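Local coordinates for protein Dye-decolorizing peroxidase (PDB 7D8M) that probably acts as a heme b-dependent peroxidase of the dye-decolorizing (DyP-type) family, at residues 108-113 against 429-434; 28-34 against 145-151. All coordinates share one frame; numbering follows the deposited sequence.

How the interactions relate
Interaction 2 pairs strands 24-32 and 147-156 within one four-stranded antiparallel sheet, whereas interaction 1 lays the loop ahead of strand 120-126, a strand of that same sheet, on strand 428-438 at the edge of the second four-stranded sheet. Their centres are about 17 Å apart, and their segments alternate along the chain, in the order 28-34, 108-113, 145-151 and 429-434. The two touch, in part through aromatic rings: Phe113 lies against Phe29 and Tyr151, its CZ 3.9 Å from Phe29 CZ. Segment 108-113 thus lies between the two sheets of this DyP-type fold, and the side chain of Ser430 in interaction 1 is about 8 Å from the heme, against about 14 Å for Tyr151 in interaction 2.

Interaction 1: residues 108-113 against 429-434; sequences TWEEAF and ISNGGE
The loop residues Trp109 and Phe113 lie on the glycine-bearing part of strand 429-434, a buried contact of rings on backbone, tied by two hydrogen bonds, at an edge strand of the second four-stranded sheet. Gly432 CA sits over the centre of the indole face, 3.4 Å from the centroid of the five-membered ring, a CH-pi contact. Gly433 repeats the pattern under Phe113, its CA 3.6 Å from the ring centroid and nearly on the ring normal. At Gly432 the lack of a side chain permits this closeness: a CB there would run into the indole, and the positive phi (83°) also favours glycine.

Asn431 grips the loop at two points. Its ND2 donates to Thr108 O at 2.8 Å, somewhat bent, while its backbone O receives Glu110 N at 2.9 Å. With CG beside its backbone N (chi1 -60°), Glu110 lays CG 3.8 Å from Asn431 CB; the bend at the next bond then turns the carboxylate, whose plane stands almost perpendicular to the Asn431 amide. Lys223 serves both groups, in a salt bridge with Glu110 OE2 and a hydrogen bond with Asn431 OD1. A water joins Phe113 O to Glu434 OE1.

Asp104 OD2 binds both Trp109 NE1 and Ser430 OG. Helix 95-102 packs on the indole, with Phe96 edge-to-face, while strand 217-226 pairs with 428-438 through Lys223, Lys225 and Phe221.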
ATOM      1  N   THR A 108      -2.868  -2.361 -19.714  1.00 32.34           N
ATOM      2  CA  THR A 108      -1.714  -2.908 -19.016  1.00 30.04           C
ATOM      3  C   THR A 108      -2.095  -3.854 -17.877  1.00 30.98           C
ATOM      4  O   THR A 108      -1.203  -4.351 -17.183  1.00 31.28           O
ATOM      5  CB  THR A 108      -0.817  -1.765 -18.497  1.00 27.58           C
ATOM      6  OG1 THR A 108      -1.530  -0.954 -17.546  1.00 28.48           O
ATOM      7  CG2 THR A 108      -0.368  -0.880 -19.663  1.00 32.98           C
ATOM      8  N   TRP A 109      -3.384  -4.154 -17.696  1.00 30.35           N
ATOM      9  CA  TRP A 109      -3.825  -4.978 -16.576  1.00 30.16           C
ATOM     10  C   TRP A 109      -3.571  -6.456 -16.840  1.00 33.73           C
ATOM     11  O   TRP A 109      -3.734  -6.937 -17.965  1.00 32.23           O
ATOM     12  CB  TRP A 109      -5.316  -4.780 -16.312  1.00 29.70           C
ATOM     13  CG  TRP A 109      -5.629  -3.640 -15.441  1.00 29.96           C
ATOM     14  CD1 TRP A 109      -5.037  -2.408 -15.457  1.00 28.92           C
ATOM     15  CD2 TRP A 109      -6.623  -3.596 -14.416  1.00 30.17           C
ATOM     16  NE1 TRP A 109      -5.605  -1.601 -14.504  1.00 30.26           N
ATOM     17  CE2 TRP A 109      -6.580  -2.309 -13.848  1.00 27.56           C
ATOM     18  CE3 TRP A 109      -7.540  -4.524 -13.914  1.00 30.30           C
ATOM     19  CZ2 TRP A 109      -7.415  -1.927 -12.799  1.00 26.92           C
ATOM     20  CZ3 TRP A 109      -8.374  -4.142 -12.876  1.00 28.86           C
ATOM     21  CH2 TRP A 109      -8.303  -2.855 -12.331  1.00 27.63           C
ATOM     22  N   GLU A 110      -3.166  -7.175 -15.792  1.00 33.24           N
ATOM     23  CA  GLU A 110      -3.231  -8.630 -15.825  1.00 32.90           C
ATOM     24  C   GLU A 110      -4.644  -9.066 -16.183  1.00 31.31           C
ATOM     25  O   GLU A 110      -5.621  -8.529 -15.660  1.00 31.43           O
ATOM     26  CB  GLU A 110      -2.843  -9.221 -14.468  1.00 33.56           C
ATOM     27  CG  GLU A 110      -1.444  -8.873 -14.003  1.00 36.86           C
ATOM     28  CD  GLU A 110      -0.349  -9.542 -14.825  1.00 40.12           C
ATOM     29  OE1 GLU A 110      -0.606 -10.616 -15.419  1.00 42.08           O
ATOM     30  OE2 GLU A 110       0.770  -8.972 -14.873  1.00 44.28           O
ATOM     31  N   GLU A 111      -4.745 -10.055 -17.073  1.00 35.07           N
ATOM     32  CA  GLU A 111      -6.048 -10.424 -17.619  1.00 34.66           C
ATOM     33  C   GLU A 111      -7.021 -10.855 -16.526  1.00 37.15           C
ATOM     34  O   GLU A 111      -8.199 -10.480 -16.555  1.00 34.38           O
ATOM     35  CB  GLU A 111      -5.878 -11.534 -18.657  1.00 40.57           C
ATOM     36  CG  GLU A 111      -7.170 -11.953 -19.328  1.00 41.52           C
ATOM     37  CD  GLU A 111      -7.801 -10.826 -20.132  1.00 45.24           C
ATOM     38  OE1 GLU A 111      -7.054  -9.952 -20.630  1.00 50.46           O
ATOM     39  OE2 GLU A 111      -9.046 -10.817 -20.269  1.00 48.17           O
ATOM     40  N   ALA A 112      -6.545 -11.632 -15.544  1.00 35.57           N
ATOM     41  CA  ALA A 112      -7.427 -12.159 -14.506  1.00 35.43           C
ATOM     42  C   ALA A 112      -8.169 -11.066 -13.750  1.00 33.22           C
ATOM     43  O   ALA A 112      -9.251 -11.326 -13.209  1.00 32.89           O
ATOM     44  CB  ALA A 112      -6.630 -13.014 -13.516  1.00 29.89           C
ATOM     45  N   PHE A 113      -7.627  -9.855 -13.700  1.00 30.77           N
ATOM     46  CA  PHE A 113      -8.273  -8.771 -12.973  1.00 30.10           C
ATOM     47  C   PHE A 113      -9.281  -7.997 -13.814  1.00 32.12           C
ATOM     48  O   PHE A 113     -10.042  -7.189 -13.257  1.00 29.81           O
ATOM     49  CB  PHE A 113      -7.218  -7.793 -12.437  1.00 28.30           C
ATOM     50  CG  PHE A 113      -6.356  -8.365 -11.356  1.00 25.78           C
ATOM     51  CD1 PHE A 113      -6.925  -8.895 -10.209  1.00 27.35           C
ATOM     52  CD2 PHE A 113      -4.982  -8.374 -11.484  1.00 29.11           C
ATOM     53  CE1 PHE A 113      -6.137  -9.435  -9.207  1.00 25.96           C
ATOM     54  CE2 PHE A 113      -4.182  -8.912 -10.484  1.00 28.86           C
ATOM     55  CZ  PHE A 113      -4.765  -9.446  -9.346  1.00 28.20           C
ATOM     56  N   ILE A 429       3.817   1.155 -13.540  1.00 25.23           N
ATOM     57  CA  ILE A 429       2.734   0.810 -14.452  1.00 26.41           C
ATOM     58  C   ILE A 429       1.789  -0.104 -13.697  1.00 28.35           C
ATOM     59  O   ILE A 429       2.212  -1.143 -13.173  1.00 25.39           O
ATOM     60  CB  ILE A 429       3.261   0.146 -15.734  1.00 25.35           C
ATOM     61  CG1 ILE A 429       4.066   1.174 -16.539  1.00 30.60           C
ATOM     62  CG2 ILE A 429       2.117  -0.374 -16.573  1.00 29.06           C
ATOM     63  CD1 ILE A 429       4.822   0.586 -17.680  1.00 33.65           C
ATOM     64  N   SER A 430       0.527   0.302 -13.604  1.00 26.82           N
ATOM     65  CA  SER A 430      -0.474  -0.510 -12.924  1.00 29.67           C
ATOM     66  C   SER A 430      -0.826  -1.719 -13.773  1.00 27.86           C
ATOM     67  O   SER A 430      -1.258  -1.568 -14.919  1.00 28.71           O
ATOM     68  CB  SER A 430      -1.729   0.309 -12.640  1.00 27.49           C
ATOM     69  OG  SER A 430      -2.734  -0.515 -12.068  1.00 29.38           O
ATOM     70  N   ASN A 431      -0.628  -2.914 -13.220  1.00 28.81           N
ATOM     71  CA  ASN A 431      -1.153  -4.136 -13.811  1.00 28.53           C
ATOM     72  C   ASN A 431      -2.487  -4.531 -13.196  1.00 29.34           C
ATOM     73  O   ASN A 431      -2.916  -5.681 -13.343  1.00 28.92           O
ATOM     74  CB  ASN A 431      -0.149  -5.291 -13.667  1.00 27.89           C
ATOM     75  CG  ASN A 431       1.164  -5.038 -14.408  1.00 27.52           C
ATOM     76  OD1 ASN A 431       2.220  -5.472 -13.966  1.00 27.90           O
ATOM     77  ND2 ASN A 431       1.096  -4.351 -15.545  1.00 30.69           N
ATOM     78  N   GLY A 432      -3.129  -3.618 -12.479  1.00 27.70           N
ATOM     79  CA  GLY A 432      -4.448  -3.869 -11.944  1.00 28.26           C
ATOM     80  C   GLY A 432      -4.462  -4.642 -10.634  1.00 27.78           C
ATOM     81  O   GLY A 432      -3.440  -4.950 -10.022  1.00 29.66           O
ATOM     82  N   GLY A 433      -5.678  -4.932 -10.197  1.00 25.59           N
ATOM     83  CA  GLY A 433      -5.896  -5.586  -8.917  1.00 26.37           C
ATOM     84  C   GLY A 433      -7.373  -5.595  -8.599  1.00 25.39           C
ATOM     85  O   GLY A 433      -8.214  -5.542  -9.500  1.00 26.18           O
ATOM     86  N   GLU A 434      -7.681  -5.628  -7.305  1.00 23.75           N
ATOM     87  CA  GLU A 434      -9.074  -5.700  -6.893  1.00 23.94           C
ATOM     88  C   GLU A 434      -9.206  -5.145  -5.481  1.00 22.49           C
ATOM     89  O   GLU A 434      -8.241  -5.106  -4.714  1.00 24.75           O
ATOM     90  CB  GLU A 434      -9.588  -7.152  -6.992  1.00 22.42           C
ATOM     91  CG  GLU A 434     -11.080  -7.351  -6.751  1.00 23.85           C
ATOM     92  CD  GLU A 434     -11.955  -6.474  -7.642  1.00 26.95           C
ATOM     93  OE1 GLU A 434     -12.466  -6.979  -8.673  1.00 27.05           O
ATOM     94  OE2 GLU A 434     -12.127  -5.276  -7.303  1.00 28.84           O
TER
HETATM   95  O   HOH W   1     -10.681  -7.818 -10.406  1.00 37.42           O

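Interaction 2: residues 28-34 against 145-151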
ATOM      1  N   VAL A  28      -2.872 -15.578  -3.579  1.00 21.94           N
ATOM      2  CA  VAL A  28      -3.636 -16.575  -4.324  1.00 23.02           C
ATOM      3  C   VAL A  28      -5.008 -15.987  -4.619  1.00 22.89           C
ATOM      4  O   VAL A  28      -5.876 -15.933  -3.738  1.00 23.54           O
ATOM      5  CB  VAL A  28      -3.752 -17.900  -3.560  1.00 24.74           C
ATOM      6  CG1 VAL A  28      -4.517 -18.925  -4.402  1.00 24.19           C
ATOM      7  CG2 VAL A  28      -2.364 -18.431  -3.218  1.00 25.71           C
ATOM      8  N   PHE A  29      -5.221 -15.569  -5.866  1.00 25.18           N
ATOM      9  CA  PHE A  29      -6.497 -15.001  -6.285  1.00 24.41           C
ATOM     10  C   PHE A  29      -7.354 -16.104  -6.896  1.00 24.17           C
ATOM     11  O   PHE A  29      -6.869 -16.911  -7.698  1.00 26.62           O
ATOM     12  CB  PHE A  29      -6.294 -13.864  -7.288  1.00 26.02           C
ATOM     13  CG  PHE A  29      -5.473 -12.692  -6.741  1.00 24.45           C
ATOM     14  CD1 PHE A  29      -6.084 -11.662  -6.040  1.00 21.85           C
ATOM     15  CD2 PHE A  29      -4.102 -12.647  -6.922  1.00 24.93           C
ATOM     16  CE1 PHE A  29      -5.333 -10.589  -5.531  1.00 24.86           C
ATOM     17  CE2 PHE A  29      -3.349 -11.579  -6.431  1.00 26.09           C
ATOM     18  CZ  PHE A  29      -3.965 -10.553  -5.734  1.00 24.67           C
ATOM     19  N   PHE A  30      -8.624 -16.142  -6.520  1.00 22.80           N
ATOM     20  CA  PHE A  30      -9.434 -17.295  -6.872  1.00 28.45           C
ATOM     21  C   PHE A  30     -10.846 -16.873  -7.233  1.00 28.89           C
ATOM     22  O   PHE A  30     -11.324 -15.804  -6.842  1.00 22.34           O
ATOM     23  CB  PHE A  30      -9.484 -18.312  -5.722  1.00 23.15           C
ATOM     24  CG  PHE A  30     -10.051 -17.756  -4.437  1.00 25.74           C
ATOM     25  CD1 PHE A  30     -11.426 -17.724  -4.217  1.00 25.84           C
ATOM     26  CD2 PHE A  30      -9.209 -17.280  -3.442  1.00 25.12           C
ATOM     27  CE1 PHE A  30     -11.947 -17.209  -3.037  1.00 24.75           C
ATOM     28  CE2 PHE A  30      -9.720 -16.771  -2.260  1.00 24.79           C
ATOM     29  CZ  PHE A  30     -11.096 -16.740  -2.057  1.00 26.30           C
ATOM     30  N   HIS A  31     -11.522 -17.779  -7.937  1.00 27.94           N
ATOM     31  CA  HIS A  31     -12.936 -17.695  -8.262  1.00 26.38           C
ATOM     32  C   HIS A  31     -13.646 -18.855  -7.580  1.00 32.31           C
ATOM     33  O   HIS A  31     -13.077 -19.943  -7.442  1.00 25.25           O
ATOM     34  CB  HIS A  31     -13.148 -17.774  -9.776  1.00 30.80           C
ATOM     35  CG  HIS A  31     -14.586 -17.754 -10.189  1.00 34.06           C
ATOM     36  ND1 HIS A  31     -15.310 -16.587 -10.298  1.00 30.32           N
ATOM     37  CD2 HIS A  31     -15.434 -18.756 -10.530  1.00 32.55           C
ATOM     38  CE1 HIS A  31     -16.544 -16.871 -10.674  1.00 34.94           C
ATOM     39  NE2 HIS A  31     -16.643 -18.178 -10.831  1.00 30.41           N
ATOM     40  N   ILE A  32     -14.882 -18.625  -7.142  1.00 29.98           N
ATOM     41  CA  ILE A  32     -15.645 -19.644  -6.424  1.00 31.97           C
ATOM     42  C   ILE A  32     -16.551 -20.361  -7.417  1.00 33.34           C
ATOM     43  O   ILE A  32     -17.427 -19.738  -8.030  1.00 32.62           O
ATOM     44  CB  ILE A  32     -16.453 -19.030  -5.270  1.00 30.25           C
ATOM     45  CG1 ILE A  32     -15.506 -18.339  -4.288  1.00 26.35           C
ATOM     46  CG2 ILE A  32     -17.270 -20.102  -4.561  1.00 31.58           C
ATOM     47  CD1 ILE A  32     -16.193 -17.715  -3.103  1.00 26.52           C
ATOM     48  N   ASN A  33     -16.335 -21.672  -7.578  1.00 32.79           N
ATOM     49  CA  ASN A  33     -17.154 -22.510  -8.453  1.00 34.32           C
ATOM     50  C   ASN A  33     -18.334 -23.171  -7.738  1.00 33.55           C
ATOM     51  O   ASN A  33     -19.394 -23.342  -8.347  1.00 32.78           O
ATOM     52  CB  ASN A  33     -16.296 -23.608  -9.086  1.00 35.48           C
ATOM     53  CG  ASN A  33     -15.194 -23.057  -9.952  1.00 33.55           C
ATOM     54  OD1 ASN A  33     -15.376 -22.049 -10.626  1.00 34.01           O
ATOM     55  ND2 ASN A  33     -14.043 -23.736  -9.961  1.00 30.95           N
ATOM     56  N   ASN A  34     -18.183 -23.547  -6.469  1.00 31.10           N
ATOM     57  CA  ASN A  34     -19.237 -24.235  -5.719  1.00 36.06           C
ATOM     58  C   ASN A  34     -19.305 -23.636  -4.317  1.00 33.26           C
ATOM     59  O   ASN A  34     -18.465 -23.943  -3.461  1.00 31.56           O
ATOM     60  CB  ASN A  34     -18.972 -25.738  -5.671  1.00 33.09           C
ATOM     61  CG  ASN A  34     -20.119 -26.527  -5.046  1.00 38.89           C
ATOM     62  OD1 ASN A  34     -20.664 -26.161  -3.999  1.00 36.05           O
ATOM     63  ND2 ASN A  34     -20.474 -27.633  -5.683  1.00 37.45           N
ATOM     64  N   ASP A 145     -12.377 -28.973  -6.935  1.00 34.93           N
ATOM     65  CA  ASP A 145     -13.077 -28.274  -8.003  1.00 36.70           C
ATOM     66  C   ASP A 145     -13.954 -27.134  -7.500  1.00 32.34           C
ATOM     67  O   ASP A 145     -14.544 -26.429  -8.321  1.00 30.42           O
ATOM     68  CB  ASP A 145     -13.932 -29.260  -8.800  1.00 42.50           C
ATOM     69  CG  ASP A 145     -13.094 -30.267  -9.561  1.00 53.65           C
ATOM     70  OD1 ASP A 145     -12.057 -30.705  -9.018  1.00 58.53           O
ATOM     71  OD2 ASP A 145     -13.470 -30.625 -10.701  1.00 61.21           O
ATOM     72  N   ALA A 146     -14.056 -26.933  -6.185  1.00 30.32           N
ATOM     73  CA  ALA A 146     -14.923 -25.887  -5.658  1.00 29.00           C
ATOM     74  C   ALA A 146     -14.385 -24.484  -5.940  1.00 30.54           C
ATOM     75  O   ALA A 146     -15.134 -23.507  -5.818  1.00 29.90           O
ATOM     76  CB  ALA A 146     -15.123 -26.086  -4.158  1.00 29.42           C
ATOM     77  N   TRP A 147     -13.118 -24.357  -6.321  1.00 29.31           N
ATOM     78  CA  TRP A 147     -12.571 -23.056  -6.694  1.00 30.59           C
ATOM     79  C   TRP A 147     -11.665 -23.206  -7.904  1.00 29.64           C
ATOM     80  O   TRP A 147     -11.326 -24.312  -8.329  1.00 30.24           O
ATOM     81  CB  TRP A 147     -11.813 -22.416  -5.521  1.00 26.98           C
ATOM     82  CG  TRP A 147     -10.411 -22.950  -5.281  1.00 27.96           C
ATOM     83  CD1 TRP A 147      -9.865 -24.115  -5.761  1.00 27.43           C
ATOM     84  CD2 TRP A 147      -9.392 -22.332  -4.487  1.00 31.57           C
ATOM     85  NE1 TRP A 147      -8.566 -24.242  -5.329  1.00 28.44           N
ATOM     86  CE2 TRP A 147      -8.253 -23.164  -4.542  1.00 31.50           C
ATOM     87  CE3 TRP A 147      -9.324 -21.142  -3.751  1.00 29.48           C
ATOM     88  CZ2 TRP A 147      -7.066 -22.847  -3.883  1.00 29.12           C
ATOM     89  CZ3 TRP A 147      -8.145 -20.834  -3.088  1.00 28.37           C
ATOM     90  CH2 TRP A 147      -7.033 -21.678  -3.162  1.00 28.40           C
ATOM     91  N   THR A 148     -11.256 -22.068  -8.452  1.00 29.89           N
ATOM     92  CA  THR A 148     -10.206 -22.002  -9.453  1.00 29.65           C
ATOM     93  C   THR A 148      -9.248 -20.899  -9.033  1.00 31.02           C
ATOM     94  O   THR A 148      -9.687 -19.790  -8.719  1.00 27.25           O
ATOM     95  CB  THR A 148     -10.773 -21.700 -10.848  1.00 35.41           C
ATOM     96  OG1 THR A 148     -11.708 -22.721 -11.215  1.00 34.49           O
ATOM     97  CG2 THR A 148      -9.655 -21.643 -11.887  1.00 27.26           C
ATOM     98  N   ILE A 149      -7.959 -21.204  -8.983  1.00 30.09           N
ATOM     99  CA  ILE A 149      -6.966 -20.154  -8.811  1.00 31.05           C
ATOM    100  C   ILE A 149      -6.810 -19.459 -10.153  1.00 29.66           C
ATOM    101  O   ILE A 149      -6.456 -20.094 -11.152  1.00 31.44           O
ATOM    102  CB  ILE A 149      -5.628 -20.713  -8.309  1.00 29.14           C
ATOM    103  CG1 ILE A 149      -5.782 -21.195  -6.867  1.00 32.56           C
ATOM    104  CG2 ILE A 149      -4.521 -19.630  -8.433  1.00 25.48           C
ATOM    105  CD1 ILE A 149      -4.637 -22.075  -6.369  1.00 31.86           C
ATOM    106  N   VAL A 150      -7.121 -18.167 -10.190  1.00 27.26           N
ATOM    107  CA  VAL A 150      -7.051 -17.411 -11.434  1.00 30.13           C
ATOM    108  C   VAL A 150      -5.762 -16.606 -11.553  1.00 31.08           C
ATOM    109  O   VAL A 150      -5.422 -16.170 -12.662  1.00 31.57           O
ATOM    110  CB  VAL A 150      -8.281 -16.490 -11.584  1.00 27.36           C
ATOM    111  CG1 VAL A 150      -9.577 -17.324 -11.514  1.00 28.82           C
ATOM    112  CG2 VAL A 150      -8.289 -15.445 -10.500  1.00 25.61           C
ATOM    113  N   TYR A 151      -5.030 -16.409 -10.459  1.00 28.62           N
ATOM    114  CA  TYR A 151      -3.771 -15.675 -10.506  1.00 28.07           C
ATOM    115  C   TYR A 151      -2.988 -15.997  -9.246  1.00 28.09           C
ATOM    116  O   TYR A 151      -3.541 -15.926  -8.146  1.00 25.20           O
ATOM    117  CB  TYR A 151      -4.010 -14.165 -10.613  1.00 27.11           C
ATOM    118  CG  TYR A 151      -2.747 -13.385 -10.897  1.00 31.10           C
ATOM    119  CD1 TYR A 151      -1.901 -13.756 -11.938  1.00 35.57           C
ATOM    120  CD2 TYR A 151      -2.396 -12.283 -10.128  1.00 29.80           C
ATOM    121  CE1 TYR A 151      -0.741 -13.047 -12.208  1.00 37.78           C
ATOM    122  CE2 TYR A 151      -1.239 -11.570 -10.387  1.00 31.85           C
ATOM    123  CZ  TYR A 151      -0.418 -11.959 -11.429  1.00 32.74           C
ATOM    124  OH  TYR A 151       0.736 -11.264 -11.689  1.00 34.84           O
TER
HETATM  125  O   HOH W   2     -13.881 -21.137 -13.087  1.00 38.90           O
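Strands 28-32 and 147-151 run antiparallel, strongly twisted at 138° between their directions, with axes approaching to 4.4 Å. His31 and Thr148 form a hydrogen-bonded pair, His31 N donating to Thr148 O at 2.8 Å. A classic beta bulge follows, where Val150 and Tyr151 both face Phe29: Phe29 O takes a firm bond from Val150 N (2.8 Å) and a weak one from Tyr151 N, while Phe29 N donates to Tyr151 O.

On one face of the sheet, with CG between its backbone N and carbonyl carbon (chi1 59°), Phe30 brings its ring across Trp147, CG 3.5 Å from Trp147 CE3 and the ring planes 40° apart. Val28 CG1 meets Ile149 CG1 at 3.6 Å, and Ile149 CG1 also covers one indole face near its rim. Replacing Phe30 with an alanine would probably leave a gap beside Trp147 CE3 and CZ3 and take a ring neighbour from Phe38 and Phe122. On the other face, Phe29 and Tyr151 lie side by side, slid so that their rings barely overlap, with CD2 of Phe29 3.6 Å from CD2 of Tyr151.

Where strand 28-32 ends, Asn33 ND2 donates to Thr148 OG1 at 2.8 Å and to Asp145 O at 3.2 Å, both in its amide plane. Two acceptors on one amide nitrogen fix the rotation of that group. Ala146 O accepts from the backbone N of both Asn33 and Asn34, the latter the N-cap of helix 35-49, its OD1 bonded to Ala37 N; the contact thus passes from aromatic packing to a polar, solvent-facing end.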